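Local coordinates for beta-1,4-galactanase (Humicola insolens, PDB 1HJQ), which hydrolyses the beta-1,4-galactosidic linkages of type I arabinogalactans as a family 53 glycoside hydrolase of clan GH-A, at residues 135-140 and 178-183; 145-150 and 189-194. All coordinates share one frame; numbering follows the deposited sequence.

Contact 1 of 2, residues 135-140 and 178-183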
loop_
_atom_site.group_PDB
_atom_site.type_symbol
_atom_site.label_atom_id
_atom_site.label_comp_id
_atom_site.label_asym_id
_atom_site.label_seq_id
_atom_site.Cartn_x
_atom_site.Cartn_y
_atom_site.Cartn_z
ATOM N N GLU A 135 1.600 -4.950 5.295
ATOM C CA GLU A 135 1.597 -4.663 6.728
ATOM C C GLU A 135 2.017 -5.921 7.490
ATOM O O GLU A 135 1.314 -6.367 8.399
ATOM C CB GLU A 135 0.201 -4.222 7.200
ATOM C CG GLU A 135 -0.339 -2.961 6.538
ATOM C CD GLU A 135 -1.522 -2.346 7.295
ATOM O OE1 GLU A 135 -2.474 -3.080 7.633
ATOM O OE2 GLU A 135 -1.508 -1.122 7.546
ATOM N N ILE A 136 3.159 -6.487 7.108
ATOM C CA ILE A 136 3.662 -7.701 7.738
ATOM C C ILE A 136 4.380 -7.483 9.075
ATOM O O ILE A 136 5.309 -8.213 9.405
ATOM C CB ILE A 136 4.601 -8.471 6.776
ATOM C CG1 ILE A 136 5.763 -7.571 6.327
ATOM C CG2 ILE A 136 3.806 -8.955 5.570
ATOM C CD1 ILE A 136 6.758 -8.240 5.362
ATOM N N THR A 137 3.924 -6.501 9.850
ATOM C CA THR A 137 4.524 -6.194 11.147
ATOM C C THR A 137 4.608 -7.404 12.074
ATOM O O THR A 137 5.571 -7.547 12.827
ATOM C CB THR A 137 3.738 -5.115 11.884
ATOM O OG1 THR A 137 3.452 -4.033 10.991
ATOM C CG2 THR A 137 4.542 -4.605 13.055
ATOM N N GLN A 138 3.587 -8.254 12.048
ATOM C CA GLN A 138 3.590 -9.453 12.882
ATOM C C GLN A 138 3.949 -10.642 11.998
ATOM O O GLN A 138 3.561 -11.784 12.272
ATOM C CB GLN A 138 2.220 -9.685 13.532
ATOM C CG GLN A 138 1.794 -8.616 14.538
ATOM C CD GLN A 138 2.887 -8.275 15.553
ATOM O OE1 GLN A 138 3.423 -9.153 16.234
ATOM N NE2 GLN A 138 3.216 -6.988 15.657
ATOM N N GLY A 139 4.686 -10.358 10.929
ATOM C CA GLY A 139 5.096 -11.407 10.016
ATOM C C GLY A 139 4.071 -11.697 8.931
ATOM O O GLY A 139 3.103 -10.953 8.765
ATOM N N LEU A 140 4.293 -12.786 8.199
ATOM C CA LEU A 140 3.408 -13.193 7.115
ATOM C C LEU A 140 3.355 -14.709 7.043
ATOM O O LEU A 140 4.109 -15.392 7.733
ATOM C CB LEU A 140 3.920 -12.656 5.776
ATOM C CG LEU A 140 5.205 -13.271 5.210
ATOM C CD1 LEU A 140 5.399 -12.808 3.780
ATOM C CD2 LEU A 140 6.404 -12.877 6.049
ATOM N N HIS A 178 6.587 -3.714 3.563
ATOM C CA HIS A 178 5.522 -2.886 4.110
ATOM C C HIS A 178 5.107 -3.253 5.531
ATOM O O HIS A 178 4.700 -4.384 5.805
ATOM C CB HIS A 178 4.320 -2.961 3.155
ATOM C CG HIS A 178 3.098 -2.246 3.641
ATOM N ND1 HIS A 178 3.146 -1.241 4.583
ATOM C CD2 HIS A 178 1.796 -2.376 3.292
ATOM C CE1 HIS A 178 1.924 -0.784 4.796
ATOM N NE2 HIS A 178 1.088 -1.454 4.025
ATOM N N LEU A 179 5.222 -2.277 6.425
ATOM C CA LEU A 179 4.857 -2.435 7.829
ATOM C C LEU A 179 3.834 -1.359 8.151
ATOM O O LEU A 179 3.827 -0.311 7.511
ATOM C CB LEU A 179 6.084 -2.238 8.720
ATOM C CG LEU A 179 6.987 -3.414 9.096
ATOM C CD1 LEU A 179 7.286 -4.273 7.904
ATOM C CD2 LEU A 179 8.268 -2.865 9.700
ATOM N N ASP A 180 2.971 -1.607 9.130
ATOM C CA ASP A 180 1.974 -0.613 9.514
ATOM C C ASP A 180 2.594 0.256 10.610
ATOM O O ASP A 180 3.754 0.054 10.966
ATOM C CB ASP A 180 0.686 -1.303 10.003
ATOM C CG ASP A 180 0.776 -1.799 11.450
ATOM O OD1 ASP A 180 1.769 -2.475 11.810
ATOM O OD2 ASP A 180 -0.171 -1.516 12.224
ATOM N N ASN A 181 1.841 1.222 11.129
ATOM C CA ASN A 181 2.325 2.115 12.185
ATOM C C ASN A 181 3.691 2.751 11.935
ATOM O O ASN A 181 4.561 2.709 12.795
ATOM C CB ASN A 181 2.368 1.379 13.522
ATOM C CG ASN A 181 0.991 1.032 14.038
ATOM O OD1 ASN A 181 0.020 1.746 13.785
ATOM N ND2 ASN A 181 0.898 -0.057 14.782
ATOM N N GLY A 182 3.869 3.351 10.764
ATOM C CA GLY A 182 5.132 3.982 10.434
ATOM C C GLY A 182 5.540 5.055 11.414
ATOM O O GLY A 182 6.706 5.442 11.453
ATOM N N TRP A 183 4.587 5.547 12.202
ATOM C CA TRP A 183 4.874 6.581 13.199
ATOM C C TRP A 183 5.593 5.978 14.397
ATOM O O TRP A 183 6.316 6.669 15.103
ATOM C CB TRP A 183 3.583 7.269 13.683
ATOM C CG TRP A 183 2.550 6.334 14.248
ATOM C CD1 TRP A 183 1.503 5.779 13.580
ATOM C CD2 TRP A 183 2.508 5.796 15.577
ATOM N NE1 TRP A 183 0.809 4.926 14.405
ATOM C CE2 TRP A 183 1.404 4.917 15.637
ATOM C CE3 TRP A 183 3.299 5.969 16.722
ATOM C CZ2 TRP A 183 1.067 4.207 16.800
ATOM C CZ3 TRP A 183 2.963 5.260 17.883
ATOM C CH2 TRP A 183 1.857 4.391 17.908
#

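Contact 2 of 2, residues 145-150 and 189-194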
loop_
_atom_site.group_PDB
_atom_site.type_symbol
_atom_site.label_atom_id
_atom_site.label_comp_id
_atom_site.label_asym_id
_atom_site.label_seq_id
_atom_site.Cartn_x
_atom_site.Cartn_y
_atom_site.Cartn_z
ATOM N N GLY A 145 5.708 -17.905 9.238
ATOM C CA GLY A 145 6.212 -16.541 9.234
ATOM C C GLY A 145 5.677 -15.596 10.302
ATOM O O GLY A 145 5.770 -14.373 10.159
ATOM N N LYS A 146 5.120 -16.138 11.374
ATOM C CA LYS A 146 4.588 -15.296 12.432
ATOM C C LYS A 146 5.744 -14.712 13.251
ATOM O O LYS A 146 6.741 -15.389 13.509
ATOM C CB LYS A 146 3.654 -16.112 13.320
ATOM C CG LYS A 146 2.597 -15.305 14.046
ATOM C CD LYS A 146 1.701 -16.238 14.856
ATOM C CE LYS A 146 0.666 -15.484 15.686
ATOM N NZ LYS A 146 -0.299 -14.734 14.847
ATOM N N THR A 147 5.605 -13.454 13.660
ATOM C CA THR A 147 6.659 -12.794 14.414
ATOM C C THR A 147 7.295 -13.577 15.534
ATOM O O THR A 147 6.637 -14.322 16.270
ATOM C CB THR A 147 6.220 -11.468 14.996
ATOM O OG1 THR A 147 4.826 -11.517 15.307
ATOM C CG2 THR A 147 6.531 -10.354 14.021
ATOM N N ASN A 148 8.601 -13.339 15.641
ATOM C CA ASN A 148 9.514 -13.948 16.588
ATOM C C ASN A 148 10.095 -15.187 15.919
ATOM O O ASN A 148 11.006 -15.821 16.439
ATOM C CB ASN A 148 8.810 -14.229 17.910
ATOM C CG ASN A 148 8.568 -12.948 18.707
ATOM O OD1 ASN A 148 8.310 -11.891 18.129
ATOM N ND2 ASN A 148 8.647 -13.039 20.031
ATOM N N ASN A 149 9.558 -15.506 14.743
ATOM C CA ASN A 149 10.053 -16.607 13.917
ATOM C C ASN A 149 10.924 -15.869 12.911
ATOM O O ASN A 149 10.896 -16.136 11.709
ATOM C CB ASN A 149 8.913 -17.307 13.181
ATOM C CG ASN A 149 8.188 -18.310 14.050
ATOM O OD1 ASN A 149 8.201 -18.210 15.278
ATOM N ND2 ASN A 149 7.536 -19.278 13.416
ATOM N N TRP A 150 11.677 -14.910 13.431
ATOM C CA TRP A 150 12.554 -14.075 12.633
ATOM C C TRP A 150 13.313 -14.823 11.546
ATOM O O TRP A 150 13.442 -14.328 10.426
ATOM C CB TRP A 150 13.523 -13.348 13.561
ATOM C CG TRP A 150 12.810 -12.500 14.574
ATOM C CD1 TRP A 150 12.891 -12.594 15.939
ATOM C CD2 TRP A 150 11.916 -11.412 14.299
ATOM N NE1 TRP A 150 12.109 -11.630 16.527
ATOM C CE2 TRP A 150 11.498 -10.890 15.545
ATOM C CE3 TRP A 150 11.430 -10.823 13.117
ATOM C CZ2 TRP A 150 10.616 -9.807 15.646
ATOM C CZ3 TRP A 150 10.555 -9.749 13.215
ATOM C CH2 TRP A 150 10.156 -9.250 14.475
ATOM N N ASN A 189 11.977 -0.340 14.082
ATOM C CA ASN A 189 13.340 -0.688 14.498
ATOM C C ASN A 189 13.399 -2.149 14.943
ATOM O O ASN A 189 14.256 -2.890 14.469
ATOM C CB ASN A 189 13.820 0.260 15.633
ATOM C CG ASN A 189 15.292 0.044 16.005
ATOM O OD1 ASN A 189 16.035 -0.582 15.248
ATOM N ND2 ASN A 189 15.719 0.578 17.157
ATOM N N TRP A 190 12.520 -2.540 15.866
ATOM C CA TRP A 190 12.431 -3.918 16.361
ATOM C C TRP A 190 12.309 -4.921 15.199
ATOM O O TRP A 190 13.058 -5.897 15.093
ATOM C CB TRP A 190 11.205 -4.001 17.273
ATOM C CG TRP A 190 10.643 -5.353 17.516
ATOM C CD1 TRP A 190 11.124 -6.289 18.374
ATOM C CD2 TRP A 190 9.436 -5.896 16.959
ATOM N NE1 TRP A 190 10.291 -7.381 18.398
ATOM C CE2 TRP A 190 9.246 -7.165 17.538
ATOM C CE3 TRP A 190 8.496 -5.430 16.029
ATOM C CZ2 TRP A 190 8.149 -7.983 17.222
ATOM C CZ3 TRP A 190 7.399 -6.247 15.711
ATOM C CH2 TRP A 190 7.241 -7.506 16.310
ATOM N N TRP A 191 11.351 -4.670 14.322
ATOM C CA TRP A 191 11.124 -5.545 13.188
ATOM C C TRP A 191 12.335 -5.718 12.266
ATOM O O TRP A 191 12.876 -6.822 12.134
ATOM C CB TRP A 191 9.950 -5.038 12.358
ATOM C CG TRP A 191 9.385 -6.098 11.484
ATOM C CD1 TRP A 191 8.404 -6.990 11.808
ATOM C CD2 TRP A 191 9.780 -6.403 10.143
ATOM N NE1 TRP A 191 8.157 -7.832 10.752
ATOM C CE2 TRP A 191 8.988 -7.493 9.713
ATOM C CE3 TRP A 191 10.725 -5.864 9.263
ATOM C CZ2 TRP A 191 9.110 -8.052 8.440
ATOM C CZ3 TRP A 191 10.847 -6.417 8.005
ATOM C CH2 TRP A 191 10.043 -7.502 7.602
ATOM N N TYR A 192 12.754 -4.636 11.617
ATOM C CA TYR A 192 13.882 -4.712 10.692
ATOM C C TYR A 192 15.150 -5.255 11.341
ATOM O O TYR A 192 15.877 -6.049 10.737
ATOM C CB TYR A 192 14.139 -3.338 10.059
ATOM C CG TYR A 192 13.117 -2.958 9.000
ATOM C CD1 TYR A 192 13.077 -3.622 7.764
ATOM C CD2 TYR A 192 12.186 -1.948 9.234
ATOM C CE1 TYR A 192 12.140 -3.285 6.794
ATOM C CE2 TYR A 192 11.241 -1.599 8.273
ATOM C CZ TYR A 192 11.222 -2.270 7.052
ATOM O OH TYR A 192 10.298 -1.913 6.090
ATOM N N THR A 193 15.415 -4.836 12.573
ATOM C CA THR A 193 16.594 -5.307 13.276
ATOM C C THR A 193 16.560 -6.832 13.356
ATOM O O THR A 193 17.488 -7.519 12.922
ATOM C CB THR A 193 16.656 -4.730 14.705
ATOM O OG1 THR A 193 16.924 -3.323 14.636
ATOM C CG2 THR A 193 17.750 -5.432 15.526
ATOM N N ASN A 194 15.476 -7.358 13.909
ATOM C CA ASN A 194 15.337 -8.795 14.041
ATOM C C ASN A 194 15.359 -9.540 12.710
ATOM O O ASN A 194 15.981 -10.595 12.608
ATOM C CB ASN A 194 14.064 -9.124 14.807
ATOM C CG ASN A 194 14.206 -8.881 16.292
ATOM O OD1 ASN A 194 14.998 -9.543 16.964
ATOM N ND2 ASN A 194 13.443 -7.931 16.817
#

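Contact 1 of 2, residues 135-140 and 178-183
E135, the assigned proton donor of the active site, runs alongside H178, the two side chains pointing the same way. Its CG lies 3.3 Å from H178 NE2, and the carboxylate is turned 46° from the imidazole plane, while the backbone N of E135 sits over one face of that ring near its rim. With CG anti to the carbonyl carbon (chi1 -61°) and the chain extended beyond it, the carboxylate is carried past the ring to D180, where OE2 comes 3.3 Å from D180 CB. The two carboxylates stay apart, E135 OE2 and D180 OD2 being 4.9 Å from each other. D180 turns its own carboxylate to the loop, and T137 OG1 donates to D180 OD1, though the modelled 2.4 Å is too short to be taken at face value. The main chain is fastened by I136 N, which donates to H178 O at 2.9 Å. Beside this bond, I136 CG1 packs against L179 CD1 at 4.0 Å.

Further out, S212 hydrogen-bonds E135 OE2, and H178 NE2 is paired with OE2 of E245, the assigned nucleophile, so H178 links the surroundings of both catalytic glutamates. The arrangement is that of a clan GH-A (beta/alpha)8 barrel, with the acid/base glutamate just beyond strand 129-132 and its neighbours at the C-terminal end of strand 174-179.

Contact 2 of 2, residues 145-150 and 189-194
An aromatic cluster of W150, W190 and W191 joins the loop that follows strand 129-132 to helix 185-198, on the outer layer of the TIM barrel. W150, in the first turn of helix 150-165, is the wedge: its six-membered ring presents an edge to both other tryptophans. Against W190 the pair is T-shaped, with six-membered ring centroids 5.0 Å apart and planes at 82°; W150 CZ2 approaches W190 CZ2 to 3.4 Å, over the W190 face and offset toward its rim. A second edge-to-face pair is made with the five-membered ring of W191, where W150 CZ3 lies 3.8 Å from W191 CD1. CG of W191 is anti to its backbone N (chi1 -161°), which swings the indole back to the loop although its CB points away from it.

T147 adds a methyl to the cluster, its CG2 resting 3.7 Å from W190 CH2, while its hydroxyl is engaged by Q138 OE1. The loop makes a type II beta turn from K146 to N149, and the backbone N of N148 lies over one face of the W150 indole. On the opposite face lies N194, its amide stacked nearly flat on the ring, 11° from parallel. The amide is steadied from within the helix: N194 ND2 donates to W190 O at 2.7 Å, and N194 N reaches the same oxygen from the opposite face of the carbonyl plane.

Overall arrangement
From the N terminus, the chain passes strand 129-132 and enters the loop holding both 135-140 and 145-150, then runs through helix 150-165 and strand 174-179 to 178-183 and finally to 189-194 on helix 185-198. Contact 1 closes the excursion from 135-140 to 178-183, and contact 2 that from 145-150 to 189-194; their segments alternate, so the two closures cross. Contact 1 ties the loop to a barrel strand beside the active site, contact 2 to the helix outside it. The centres are about 10 Å apart, and the contacts touch directly, with L140 N and G145 O 2.9 Å apart in a probable hydrogen bond.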